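Xyloglucanase (Paenibacillus polymyxa, PDB 3ZQ9) probably hydrolyses beta-1,4-glucan chains such as xyloglucan and cellulose, through the family 44 glycoside hydrolase TIM-barrel module of a longer, multidomain secreted enzyme. Local coordinates at residues Gly362-Ile367 with Lys392-Val397; Gln32-Asp37 with Ala388-Leu393; His284-Ala289 with Met356-Tyr361; Arg43-Asn48 with Thr93-Gln98. The protein carries 2 engineered substitutions. All coordinates share one frame; numbering follows the deposited sequence.

Interaction 1: Gly362-Ile367 with Lys392-Val397; sequences GGENDI and KLKDGV. With EDO (1,2-ethanediol), chain K.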
# COMPACT_ATOMS: atom_id res chain seq x y z
N GLY A 362 -12.03 5.25 1.75
CA GLY A 362 -13.45 5.31 1.28
C GLY A 362 -13.78 6.65 0.61
O GLY A 362 -12.89 7.44 0.27
N GLY A 363 -15.08 6.91 0.41
CA GLY A 363 -15.50 8.15 -0.29
C GLY A 363 -14.79 8.29 -1.65
O GLY A 363 -14.36 9.41 -2.03
N GLU A 364 -14.72 7.18 -2.39
CA GLU A 364 -13.94 7.10 -3.64
C GLU A 364 -14.35 8.12 -4.70
O GLU A 364 -13.55 8.53 -5.51
CB GLU A 364 -14.12 5.71 -4.26
CG GLU A 364 -13.56 4.63 -3.34
CD GLU A 364 -14.53 4.11 -2.25
OE1 GLU A 364 -15.68 4.63 -2.07
OE2 GLU A 364 -14.13 3.15 -1.55
N ASN A 365 -15.65 8.44 -4.71
CA ASN A 365 -16.19 9.40 -5.64
C ASN A 365 -16.75 10.61 -4.92
O ASN A 365 -17.69 11.28 -5.40
CB ASN A 365 -17.24 8.71 -6.53
CG ASN A 365 -16.59 7.72 -7.48
OD1 ASN A 365 -16.81 6.48 -7.38
ND2 ASN A 365 -15.72 8.22 -8.32
N ASP A 366 -16.17 10.94 -3.77
CA ASP A 366 -16.57 12.14 -3.02
C ASP A 366 -15.37 13.01 -2.69
O ASP A 366 -14.27 12.51 -2.48
CB ASP A 366 -17.21 11.71 -1.69
CG ASP A 366 -17.85 12.89 -0.95
OD1 ASP A 366 -18.91 13.35 -1.45
OD2 ASP A 366 -17.31 13.32 0.11
N ILE A 367 -15.57 14.33 -2.66
CA ILE A 367 -14.48 15.22 -2.33
C ILE A 367 -13.80 14.84 -1.01
O ILE A 367 -12.58 14.94 -0.90
CB ILE A 367 -14.97 16.72 -2.32
CG1 ILE A 367 -13.80 17.68 -2.01
CG2 ILE A 367 -16.12 16.92 -1.26
CD1 ILE A 367 -12.64 17.59 -3.02
N LYS A 392 -8.97 -0.65 -4.28
CA LYS A 392 -10.30 -0.19 -4.63
C LYS A 392 -11.38 -0.98 -3.87
O LYS A 392 -11.64 -2.13 -4.23
CB LYS A 392 -10.54 -0.41 -6.14
CG LYS A 392 -9.63 0.39 -7.06
CD LYS A 392 -9.99 0.07 -8.53
CE LYS A 392 -11.30 0.72 -8.93
NZ LYS A 392 -11.65 0.24 -10.36
N LEU A 393 -12.06 -0.35 -2.90
CA LEU A 393 -13.15 -1.01 -2.21
C LEU A 393 -14.44 -0.84 -3.01
O LEU A 393 -15.43 -1.53 -2.74
CB LEU A 393 -13.37 -0.41 -0.83
CG LEU A 393 -12.23 -0.69 0.15
CD1 LEU A 393 -12.52 0.06 1.43
CD2 LEU A 393 -12.05 -2.21 0.40
N LYS A 394 -14.45 0.08 -3.95
CA LYS A 394 -15.63 0.30 -4.81
C LYS A 394 -15.18 0.02 -6.24
O LYS A 394 -14.16 0.57 -6.68
CB LYS A 394 -16.04 1.76 -4.63
CG LYS A 394 -17.07 2.27 -5.58
CD LYS A 394 -17.84 3.35 -4.86
CE LYS A 394 -18.86 4.04 -5.70
NZ LYS A 394 -18.73 5.48 -5.29
N ASP A 395 -15.92 -0.82 -6.96
CA ASP A 395 -15.58 -1.17 -8.35
C ASP A 395 -15.92 -0.00 -9.27
O ASP A 395 -16.67 0.90 -8.86
CB ASP A 395 -16.35 -2.42 -8.82
CG ASP A 395 -15.95 -3.69 -8.00
OD1 ASP A 395 -14.77 -3.86 -7.70
OD2 ASP A 395 -16.84 -4.53 -7.72
N GLY A 396 -15.37 0.00 -10.49
CA GLY A 396 -15.64 1.10 -11.43
C GLY A 396 -14.71 2.29 -11.13
O GLY A 396 -13.72 2.14 -10.41
N VAL A 397 -15.05 3.48 -11.61
CA VAL A 397 -14.14 4.63 -11.37
C VAL A 397 -14.09 5.02 -9.88
O VAL A 397 -15.07 4.83 -9.15
CB VAL A 397 -14.51 5.91 -12.22
CG1 VAL A 397 -14.34 5.61 -13.69
CG2 VAL A 397 -15.93 6.40 -11.92
C1 EDO K . -15.04 -1.82 -14.44
O1 EDO K . -16.43 -2.14 -14.23
C2 EDO K . -14.16 -2.65 -13.52
O2 EDO K . -14.31 -2.26 -12.16
O HOH W 1 -11.69 2.27 -1.93
O HOH W 2 -18.09 5.54 -2.11
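E364 and N365 meet L393, K394 and V397 where two beta-alpha loops at the rim of the TIM barrel lie side by side, one leaving strand 353-359 and the other strand 387-390. The contact illustrates how loops without mutual backbone bonds can be joined through one carboxylate and water. E364 reaches across with CD resting 3.7 Å from K394 CB, and OE2 lies beside L393 CB. Its chain bends at CG (chi2 86°), which lays the face of the carboxylate over K394 CB. Each oxygen then holds its own water. The one on E364 OE2, 2.6 Å from it, in turn accepts from the backbone N of L393; the other donates to E364 OE1 and accepts a hydrogen bond from K394 NZ, 3.2 Å away. The lysine charge is therefore probably coupled to the glutamate mainly through water, since K394 NZ and E364 OE1 are 4.5 Å apart, beyond a salt bridge. K394 is extended as far as CE, and its aliphatic part passes E364 OE1 on the way to the amide of N365, which also lies against V397. The loop carrying E364 is shaped by two glycines with positive phi, G362 and G363, the second of which opens a type I turn closed by D366 N donating to G363 O. D366 then caps the start of helix 367-382. The opposing loop is braced internally by K392, whose NZ donates to G396 O at 2.8 Å.

Interaction 2: Gln32-Asp37 with Ala388-Leu393; sequences QDLAGD and ANYWKL. With NOY ((2R,3S,4R,5R)-5-(hydroxymethyl)piperidine-2,3,4-triol), chain B; BGC (beta-D-glucopyranose), chain C.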
# COMPACT_ATOMS: atom_id res chain seq x y z
N GLN A 32 -5.18 -2.43 -7.85
CA GLN A 32 -5.86 -2.24 -9.16
C GLN A 32 -5.39 -0.97 -9.83
O GLN A 32 -5.36 0.08 -9.19
CB GLN A 32 -7.39 -2.16 -8.99
CG GLN A 32 -8.00 -3.37 -8.26
CD GLN A 32 -8.13 -3.13 -6.75
OE1 GLN A 32 -7.43 -2.31 -6.19
NE2 GLN A 32 -9.12 -3.77 -6.11
N ASP A 33 -5.06 -1.04 -11.12
CA ASP A 33 -4.75 0.19 -11.86
C ASP A 33 -6.00 1.07 -11.90
O ASP A 33 -7.12 0.54 -11.96
CB ASP A 33 -4.35 -0.16 -13.30
CG ASP A 33 -3.03 -0.92 -13.35
OD1 ASP A 33 -2.08 -0.51 -12.64
OD2 ASP A 33 -2.93 -1.92 -14.07
N LEU A 34 -5.82 2.39 -11.78
CA LEU A 34 -6.96 3.32 -11.76
C LEU A 34 -7.17 3.87 -13.18
O LEU A 34 -7.33 3.07 -14.11
CB LEU A 34 -6.75 4.40 -10.68
CG LEU A 34 -6.53 3.85 -9.25
CD1 LEU A 34 -6.21 4.98 -8.22
CD2 LEU A 34 -7.76 3.06 -8.77
N ALA A 35 -7.17 5.18 -13.39
CA ALA A 35 -7.48 5.75 -14.71
C ALA A 35 -6.33 5.57 -15.69
O ALA A 35 -6.55 5.53 -16.91
CB ALA A 35 -7.83 7.22 -14.59
N GLY A 36 -5.12 5.43 -15.17
CA GLY A 36 -3.95 5.17 -15.99
C GLY A 36 -3.08 6.38 -16.17
O GLY A 36 -1.98 6.27 -16.72
N ASP A 37 -3.54 7.56 -15.75
CA ASP A 37 -2.69 8.75 -15.79
C ASP A 37 -2.28 9.28 -14.44
O ASP A 37 -1.94 10.48 -14.29
CB ASP A 37 -3.29 9.86 -16.69
CG ASP A 37 -4.69 10.31 -16.27
OD1 ASP A 37 -5.33 9.74 -15.37
OD2 ASP A 37 -5.17 11.29 -16.89
N ALA A 388 3.40 1.93 -0.52
CA ALA A 388 2.00 1.92 -0.09
C ALA A 388 1.13 1.76 -1.32
O ALA A 388 1.38 2.43 -2.30
CB ALA A 388 1.63 3.26 0.64
N ASN A 389 0.08 0.92 -1.23
CA ASN A 389 -0.71 0.59 -2.43
C ASN A 389 -2.20 0.70 -2.08
O ASN A 389 -2.72 -0.02 -1.24
CB ASN A 389 -0.40 -0.87 -2.88
CG ASN A 389 1.09 -1.11 -3.17
OD1 ASN A 389 1.53 -1.11 -4.36
ND2 ASN A 389 1.87 -1.32 -2.15
N TYR A 390 -2.87 1.64 -2.73
CA TYR A 390 -4.32 1.79 -2.57
C TYR A 390 -5.02 0.50 -3.03
O TYR A 390 -4.55 -0.18 -3.96
CB TYR A 390 -4.73 2.95 -3.44
CG TYR A 390 -6.21 3.13 -3.56
CD1 TYR A 390 -6.95 3.59 -2.48
CD2 TYR A 390 -6.86 2.87 -4.76
CE1 TYR A 390 -8.36 3.77 -2.61
CE2 TYR A 390 -8.26 3.08 -4.89
CZ TYR A 390 -8.97 3.52 -3.79
OH TYR A 390 -10.34 3.70 -3.80
N TRP A 391 -6.13 0.17 -2.38
CA TRP A 391 -6.99 -0.96 -2.82
C TRP A 391 -8.42 -0.41 -3.09
O TRP A 391 -8.97 0.24 -2.23
CB TRP A 391 -7.06 -2.07 -1.74
CG TRP A 391 -7.87 -3.22 -2.23
CD1 TRP A 391 -9.25 -3.32 -2.18
CD2 TRP A 391 -7.40 -4.41 -2.85
NE1 TRP A 391 -9.66 -4.49 -2.78
CE2 TRP A 391 -8.55 -5.18 -3.21
CE3 TRP A 391 -6.13 -4.91 -3.17
CZ2 TRP A 391 -8.45 -6.44 -3.85
CZ3 TRP A 391 -6.03 -6.18 -3.82
CH2 TRP A 391 -7.19 -6.90 -4.18
N LYS A 392 -8.97 -0.65 -4.28
CA LYS A 392 -10.30 -0.19 -4.63
C LYS A 392 -11.38 -0.98 -3.87
O LYS A 392 -11.64 -2.13 -4.23
CB LYS A 392 -10.54 -0.41 -6.14
CG LYS A 392 -9.63 0.39 -7.06
CD LYS A 392 -9.99 0.07 -8.53
CE LYS A 392 -11.30 0.72 -8.93
NZ LYS A 392 -11.65 0.24 -10.36
N LEU A 393 -12.06 -0.35 -2.90
CA LEU A 393 -13.15 -1.01 -2.21
C LEU A 393 -14.44 -0.84 -3.01
O LEU A 393 -15.43 -1.53 -2.74
CB LEU A 393 -13.37 -0.41 -0.83
CG LEU A 393 -12.23 -0.69 0.15
CD1 LEU A 393 -12.52 0.06 1.43
CD2 LEU A 393 -12.05 -2.21 0.40
O4 NOY B . -10.68 -7.39 -1.64
C4 NOY B . -10.01 -7.72 -0.40
C3 NOY B . -8.54 -8.11 -0.67
O3 NOY B . -8.45 -9.25 -1.52
C2 NOY B . -7.86 -8.45 0.68
N NOY B . -7.94 -7.32 1.63
C7 NOY B . -9.31 -6.80 1.84
C5 NOY B . -9.95 -6.47 0.49
C6 NOY B . -11.32 -5.81 0.65
O2 NOY B . -6.50 -8.83 0.49
O6 NOY B . -12.19 -6.63 1.44
C2 BGC C . -12.62 -7.89 -2.97
C3 BGC C . -13.18 -8.94 -3.92
C4 BGC C . -12.08 -9.31 -4.92
C5 BGC C . -10.83 -9.87 -4.23
C6 BGC C . -9.72 -10.14 -5.25
C1 BGC C . -11.32 -8.43 -2.35
O2 BGC C . -13.46 -7.68 -1.86
O3 BGC C . -14.30 -8.36 -4.63
O4 BGC C . -12.60 -10.18 -5.92
O5 BGC C . -10.40 -8.85 -3.32
O6 BGC C . -8.58 -10.67 -4.58
O HOH W 3 -9.81 1.21 -12.18
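Q32, K392 and L34 carry most of this contact, which lies at the seam of the TIM barrel, where the loop after the first strand, 29-30, meets the end of the eighth, 387-390. The Q32 amide does two jobs. Its OE1 accepts the backbone N-H of K392 at 3.0 Å in an almost straight bond (176°), although the donor stands above the carbonyl plane and not on a lone pair. Its NE2 sits over one face of the W391 indole, 3.3 Å from CE2, with the amide and ring planes steeply inclined to each other at 57°. The bend of the Q32 chain at chi2 lets one amide serve both neighbours. Over the opposite indole face lies the piperidine inhibitor, with C3 over the ring toward its rim, 3.6 Å above the plane, and O4 3.3 Å from W391 NE1; this O4 is bonded to C1 of the glucose. W391 thus lies between the ligand and the Q32 amide, an arrangement consistent with the aromatic platforms of sugar-binding clefts. Replacing this tryptophan with an alanine would probably take away the surface under the inhibitor and leave Q32 NE2 without the ring face it rests on. K392 turns its aliphatic part to the loop, with CD 3.5 Å from Q32 CB. L34 slides past K392 in the opposite direction, and its CD2 touches both K392 CG and, at 3.9 Å, the edge of the Y390 ring at CE2. The polar end of K392, already taken by G396 O, also donates to a water 2.8 Å from NZ that in turn donates a hydrogen bond to D33 O.

Interaction 3: His284-Ala289 with Met356-Tyr361; sequences HWYPEA and MTEYSY. With NOY ((2R,3S,4R,5R)-5-(hydroxymethyl)piperidine-2,3,4-triol), chain B.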
# COMPACT_ATOMS: atom_id res chain seq x y z
N HIS A 284 -1.84 -4.29 5.94
CA HIS A 284 -3.00 -3.64 5.31
C HIS A 284 -3.70 -2.80 6.38
O HIS A 284 -3.72 -3.17 7.55
CB HIS A 284 -3.96 -4.75 4.84
CG HIS A 284 -3.37 -5.58 3.74
ND1 HIS A 284 -3.96 -6.74 3.27
CD2 HIS A 284 -2.20 -5.45 3.07
CE1 HIS A 284 -3.19 -7.25 2.32
NE2 HIS A 284 -2.13 -6.48 2.17
N TRP A 285 -4.20 -1.64 5.98
CA TRP A 285 -4.77 -0.70 6.96
C TRP A 285 -6.04 -0.12 6.36
O TRP A 285 -5.99 0.78 5.53
CB TRP A 285 -3.75 0.40 7.23
CG TRP A 285 -4.24 1.50 8.18
CD1 TRP A 285 -4.63 2.78 7.83
CD2 TRP A 285 -4.40 1.41 9.60
NE1 TRP A 285 -5.01 3.47 8.95
CE2 TRP A 285 -4.85 2.67 10.05
CE3 TRP A 285 -4.15 0.39 10.54
CZ2 TRP A 285 -5.08 2.95 11.41
CZ3 TRP A 285 -4.41 0.67 11.91
CH2 TRP A 285 -4.86 1.93 12.31
N TYR A 286 -7.18 -0.61 6.84
CA TYR A 286 -8.44 -0.02 6.45
C TYR A 286 -8.99 0.63 7.70
O TYR A 286 -9.26 -0.05 8.69
CB TYR A 286 -9.40 -1.10 5.98
CG TYR A 286 -8.97 -1.69 4.65
CD1 TYR A 286 -9.24 -1.00 3.47
CD2 TYR A 286 -8.32 -2.92 4.58
CE1 TYR A 286 -8.89 -1.54 2.23
CE2 TYR A 286 -7.92 -3.45 3.34
CZ TYR A 286 -8.25 -2.77 2.17
OH TYR A 286 -7.91 -3.30 0.93
N PRO A 287 -9.07 1.97 7.70
CA PRO A 287 -9.49 2.69 8.92
C PRO A 287 -10.80 2.10 9.49
O PRO A 287 -11.73 1.78 8.74
CB PRO A 287 -9.77 4.07 8.38
CG PRO A 287 -8.66 4.28 7.34
CD PRO A 287 -8.60 2.88 6.64
N GLU A 288 -10.84 1.97 10.82
CA GLU A 288 -12.10 1.65 11.54
C GLU A 288 -12.79 2.93 11.99
O GLU A 288 -13.89 2.88 12.55
CB GLU A 288 -11.75 0.79 12.78
CG GLU A 288 -11.26 -0.61 12.41
CD GLU A 288 -12.38 -1.59 12.20
OE1 GLU A 288 -13.57 -1.21 12.11
OE2 GLU A 288 -12.07 -2.79 12.10
N ALA A 289 -12.17 4.07 11.70
CA ALA A 289 -12.71 5.40 12.03
C ALA A 289 -14.15 5.52 11.60
O ALA A 289 -14.48 5.19 10.45
CB ALA A 289 -11.86 6.49 11.36
N MET A 356 2.56 -0.37 3.44
CA MET A 356 1.13 -0.50 3.66
C MET A 356 0.51 -0.94 2.32
O MET A 356 0.18 -0.11 1.46
CB MET A 356 0.58 0.87 4.12
CG MET A 356 -0.93 0.82 4.46
SD MET A 356 -1.46 2.48 5.00
CE MET A 356 -0.66 2.54 6.57
N THR A 357 0.41 -2.26 2.10
CA THR A 357 0.20 -2.79 0.73
C THR A 357 -1.26 -2.85 0.32
O THR A 357 -1.55 -3.20 -0.81
CB THR A 357 0.85 -4.18 0.52
OG1 THR A 357 0.38 -5.06 1.54
CG2 THR A 357 2.39 -4.07 0.65
N GLU A 358 -2.17 -2.52 1.24
CA GLU A 358 -3.57 -2.19 0.93
C GLU A 358 -4.03 -1.16 1.94
O GLU A 358 -3.71 -1.29 3.12
CB GLU A 358 -4.49 -3.41 1.08
CG GLU A 358 -4.30 -4.53 -0.01
CD GLU A 358 -5.28 -5.68 0.21
OE1 GLU A 358 -6.38 -5.45 0.82
OE2 GLU A 358 -4.97 -6.84 -0.21
N TYR A 359 -4.82 -0.19 1.48
CA TYR A 359 -5.52 0.77 2.35
C TYR A 359 -6.52 1.52 1.50
O TYR A 359 -6.40 1.55 0.27
CB TYR A 359 -4.54 1.77 3.01
CG TYR A 359 -3.90 2.77 2.07
CD1 TYR A 359 -2.76 2.43 1.27
CD2 TYR A 359 -4.37 4.07 2.02
CE1 TYR A 359 -2.16 3.39 0.44
CE2 TYR A 359 -3.80 5.05 1.19
CZ TYR A 359 -2.68 4.70 0.42
OH TYR A 359 -2.12 5.68 -0.36
N SER A 360 -7.50 2.13 2.16
CA SER A 360 -8.46 3.00 1.50
C SER A 360 -9.13 3.75 2.59
O SER A 360 -9.34 3.21 3.70
CB SER A 360 -9.54 2.18 0.79
OG SER A 360 -10.59 3.06 0.37
N TYR A 361 -9.48 5.00 2.30
CA TYR A 361 -10.19 5.85 3.25
C TYR A 361 -11.64 6.00 2.78
O TYR A 361 -12.40 6.78 3.37
CB TYR A 361 -9.49 7.23 3.38
CG TYR A 361 -8.32 7.07 4.33
CD1 TYR A 361 -7.19 6.32 3.92
CD2 TYR A 361 -8.38 7.57 5.64
CE1 TYR A 361 -6.14 6.09 4.82
CE2 TYR A 361 -7.32 7.33 6.57
CZ TYR A 361 -6.22 6.58 6.15
OH TYR A 361 -5.19 6.29 7.03
O4 NOY B . -10.68 -7.39 -1.64
C4 NOY B . -10.01 -7.72 -0.40
C3 NOY B . -8.54 -8.11 -0.67
O3 NOY B . -8.45 -9.25 -1.52
C2 NOY B . -7.86 -8.45 0.68
N NOY B . -7.94 -7.32 1.63
C7 NOY B . -9.31 -6.80 1.84
C5 NOY B . -9.95 -6.47 0.49
C6 NOY B . -11.32 -5.81 0.65
O2 NOY B . -6.50 -8.83 0.49
O6 NOY B . -12.19 -6.63 1.44
O HOH W 4 -5.96 6.46 9.65
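Hydrogen bonds join W285 and Y286 to E358 where the sixth and seventh barrel strands end at the active-site pocket. W285 N donates to E358 O at 2.9 Å, while Y286 OH donates to E358 OE1 at 2.6 Å, from the anti side and 22° out of the carboxylate plane. The piperidine nitrogen of the inhibitor grips the same oxygen, and R44 forms a salt bridge with OE2. Such a glutamate at the end of the seventh strand is consistent with the nucleophile position of many TIM-barrel glycosidases. A phenylalanine in place of Y286 would probably leave E358 OE1 without this donor and its carboxylate freer to rotate.

Contacts with rings form the second group. The H284 imidazole lies nearly flat against the E358 carboxylate, planes 22° apart, and E358 CG stands 3.7 Å from the ring centroid in a CH-pi contact; H284 ND1 is bonded to E187. Likewise P287 CG sits 3.6 Å from the centroid of the Y361 ring. M356 SD approaches the W285 five-membered ring obliquely, a Met-aromatic contact.

Water provides a third link, accepting from W285 NE1 and hydrogen-bonded to Y361 OH at 2.7 Å. W285 O and S360 O are buried without a hydrogen-bond partner in the model.

Behind this layer Y359 packs on helix 367-382 and on A388 of strand 387-390, while H284 and T357 touch R44 of strand 42-45 across the barrel.

Interaction 4: Arg43-Asn48 with Thr93-Gln98; sequences RRLGGN and TSFHDQ. With NOY ((2R,3S,4R,5R)-5-(hydroxymethyl)piperidine-2,3,4-triol), chain B; BGC (beta-D-glucopyranose), chain C.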
# COMPACT_ATOMS: atom_id res chain seq x y z
N ARG A 43 3.31 -1.07 -8.27
CA ARG A 43 2.09 -1.85 -8.51
C ARG A 43 2.22 -3.15 -7.78
O ARG A 43 3.32 -3.73 -7.72
CB ARG A 43 1.93 -2.09 -10.02
CG ARG A 43 1.62 -0.78 -10.78
CD ARG A 43 1.60 -1.02 -12.29
NE ARG A 43 0.42 -1.76 -12.79
CZ ARG A 43 0.47 -2.95 -13.39
NH1 ARG A 43 1.62 -3.62 -13.48
NH2 ARG A 43 -0.63 -3.50 -13.88
N ARG A 44 1.09 -3.64 -7.25
CA ARG A 44 1.07 -4.90 -6.52
C ARG A 44 0.11 -5.88 -7.15
O ARG A 44 -1.04 -5.51 -7.51
CB ARG A 44 0.63 -4.65 -5.06
CG ARG A 44 0.27 -5.94 -4.25
CD ARG A 44 0.09 -5.52 -2.78
NE ARG A 44 -0.15 -6.64 -1.83
CZ ARG A 44 -1.35 -7.03 -1.42
NH1 ARG A 44 -2.46 -6.50 -1.97
NH2 ARG A 44 -1.46 -8.02 -0.47
N LEU A 45 0.55 -7.14 -7.24
CA LEU A 45 -0.34 -8.23 -7.64
C LEU A 45 -0.53 -9.06 -6.35
O LEU A 45 0.34 -9.85 -5.97
CB LEU A 45 0.28 -9.06 -8.80
CG LEU A 45 -0.56 -10.26 -9.29
CD1 LEU A 45 -1.89 -9.80 -9.89
CD2 LEU A 45 0.22 -11.13 -10.29
N GLY A 46 -1.67 -8.84 -5.67
CA GLY A 46 -1.79 -9.33 -4.27
C GLY A 46 -3.24 -9.43 -3.92
O GLY A 46 -4.08 -9.17 -4.77
N GLY A 47 -3.54 -9.83 -2.69
CA GLY A 47 -4.93 -9.88 -2.27
C GLY A 47 -5.44 -11.33 -2.26
O GLY A 47 -4.69 -12.28 -2.54
N ASN A 48 -6.73 -11.48 -1.95
CA ASN A 48 -7.31 -12.78 -1.59
C ASN A 48 -7.12 -13.80 -2.71
O ASN A 48 -6.77 -14.95 -2.48
CB ASN A 48 -8.82 -12.63 -1.30
CG ASN A 48 -9.09 -11.95 0.04
OD1 ASN A 48 -8.19 -11.80 0.86
ND2 ASN A 48 -10.35 -11.59 0.28
N THR A 93 3.30 -12.54 -15.73
CA THR A 93 4.17 -11.92 -16.71
C THR A 93 3.42 -10.79 -17.42
O THR A 93 4.02 -9.76 -17.75
CB THR A 93 4.75 -12.95 -17.75
OG1 THR A 93 3.68 -13.60 -18.43
CG2 THR A 93 5.68 -13.97 -17.02
N SER A 94 2.10 -10.94 -17.61
CA SER A 94 1.34 -9.85 -18.21
C SER A 94 1.35 -8.61 -17.28
O SER A 94 1.51 -7.45 -17.71
CB SER A 94 -0.09 -10.30 -18.52
OG SER A 94 -0.81 -9.19 -19.07
N PHE A 95 1.21 -8.89 -15.98
CA PHE A 95 1.24 -7.87 -14.93
C PHE A 95 2.61 -7.17 -14.96
O PHE A 95 2.70 -5.92 -14.95
CB PHE A 95 0.98 -8.52 -13.57
CG PHE A 95 1.26 -7.59 -12.39
CD1 PHE A 95 0.35 -6.61 -12.03
CD2 PHE A 95 2.46 -7.69 -11.67
CE1 PHE A 95 0.61 -5.74 -10.93
CE2 PHE A 95 2.74 -6.82 -10.60
CZ PHE A 95 1.83 -5.85 -10.24
N HIS A 96 3.69 -7.95 -14.96
CA HIS A 96 5.03 -7.35 -14.90
C HIS A 96 5.39 -6.63 -16.20
O HIS A 96 6.02 -5.57 -16.18
CB HIS A 96 6.09 -8.39 -14.53
CG HIS A 96 7.42 -7.77 -14.25
ND1 HIS A 96 7.59 -6.76 -13.33
CD2 HIS A 96 8.65 -7.99 -14.80
CE1 HIS A 96 8.86 -6.38 -13.31
NE2 HIS A 96 9.52 -7.12 -14.19
N ASP A 97 5.00 -7.19 -17.34
CA ASP A 97 5.22 -6.47 -18.61
C ASP A 97 4.59 -5.07 -18.51
O ASP A 97 5.18 -4.07 -18.99
CB ASP A 97 4.57 -7.23 -19.76
CG ASP A 97 5.36 -8.47 -20.18
OD1 ASP A 97 6.47 -8.73 -19.69
OD2 ASP A 97 4.82 -9.23 -21.01
N GLN A 98 3.39 -4.98 -17.94
CA GLN A 98 2.75 -3.67 -17.76
C GLN A 98 3.53 -2.76 -16.78
O GLN A 98 3.69 -1.54 -17.03
CB GLN A 98 1.28 -3.81 -17.37
CG GLN A 98 0.53 -2.47 -17.28
CD GLN A 98 0.26 -1.80 -18.68
OE1 GLN A 98 0.80 -2.22 -19.74
NE2 GLN A 98 -0.55 -0.78 -18.68
O4 NOY B . -10.68 -7.39 -1.64
C4 NOY B . -10.01 -7.72 -0.40
C3 NOY B . -8.54 -8.11 -0.67
O3 NOY B . -8.45 -9.25 -1.52
C2 NOY B . -7.86 -8.45 0.68
N NOY B . -7.94 -7.32 1.63
C7 NOY B . -9.31 -6.80 1.84
C5 NOY B . -9.95 -6.47 0.49
C6 NOY B . -11.32 -5.81 0.65
O2 NOY B . -6.50 -8.83 0.49
O6 NOY B . -12.19 -6.63 1.44
C2 BGC C . -12.62 -7.89 -2.97
C3 BGC C . -13.18 -8.94 -3.92
C4 BGC C . -12.08 -9.31 -4.92
C5 BGC C . -10.83 -9.87 -4.23
C6 BGC C . -9.72 -10.14 -5.25
C1 BGC C . -11.32 -8.43 -2.35
O2 BGC C . -13.46 -7.68 -1.86
O3 BGC C . -14.30 -8.36 -4.63
O4 BGC C . -12.60 -10.18 -5.92
O5 BGC C . -10.40 -8.85 -3.32
O6 BGC C . -8.58 -10.67 -4.58
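R43 and L45 pack against F95 in a strand-to-helix contact of the TIM barrel, in which the second strand, 42-45, leans on the outer helix 90-102 that leads on to strand 105-110. It is the strand-helix half of a beta-alpha-beta crossover: the helix runs back along the strand, their axes 9.8 Å apart and 179° between directions. The F95 ring is clamped between two side chains of the strand. L45 CB sits over the centre of one face, 3.6 Å from the centroid in a CH-pi contact, while R43 NH1 lies over the other face toward its rim, 3.5 Å from F95 CE1. A chi1 of 169° swings the F95 ring away from its backbone N into this slot, its CZ meeting the backbone at L45 N.

The R43 guanidinium is itself sandwiched, near-parallel to the F95 ring on one face and met on the other by Q98 CG, 3.7 Å from NH2. R44, next in the strand, faces the barrel interior, where it meets E358 and N31, and farther along N48 N donates to O3 of the inhibitor at 2.8 Å.

R43 NH1 also donates to F95 O at 2.9 Å, close to the guanidinium plane, and to S99 OG. With NH2 in a salt bridge to D33, the buried charge is probably well compensated, and these bonds fix the group's rotation so that its flat side stays against the ring.

How the interactions relate
All four contacts belong to the eight-stranded parallel barrel. Interactions 1 to 3 gather round strand 387-390: interaction 2 lies on it, interaction 1 uses the loop beyond it, and interaction 3 lies on its neighbour 353-359, probably hydrogen-bonded to it through N389 N and M356 O. Interactions 1 and 2 have centres about 10 Å apart and share K392 and L393; the centres of interactions 3 and 4 lie about 20 Å apart, yet R44 meets E358 across the barrel. Along the chain, interactions 4 and 3 follow one another inside the long loop that interaction 2 closes. Interactions 2, 3 and 4 thus bring distant sequence together round one bound inhibitor, which L393 of interaction 1 also touches.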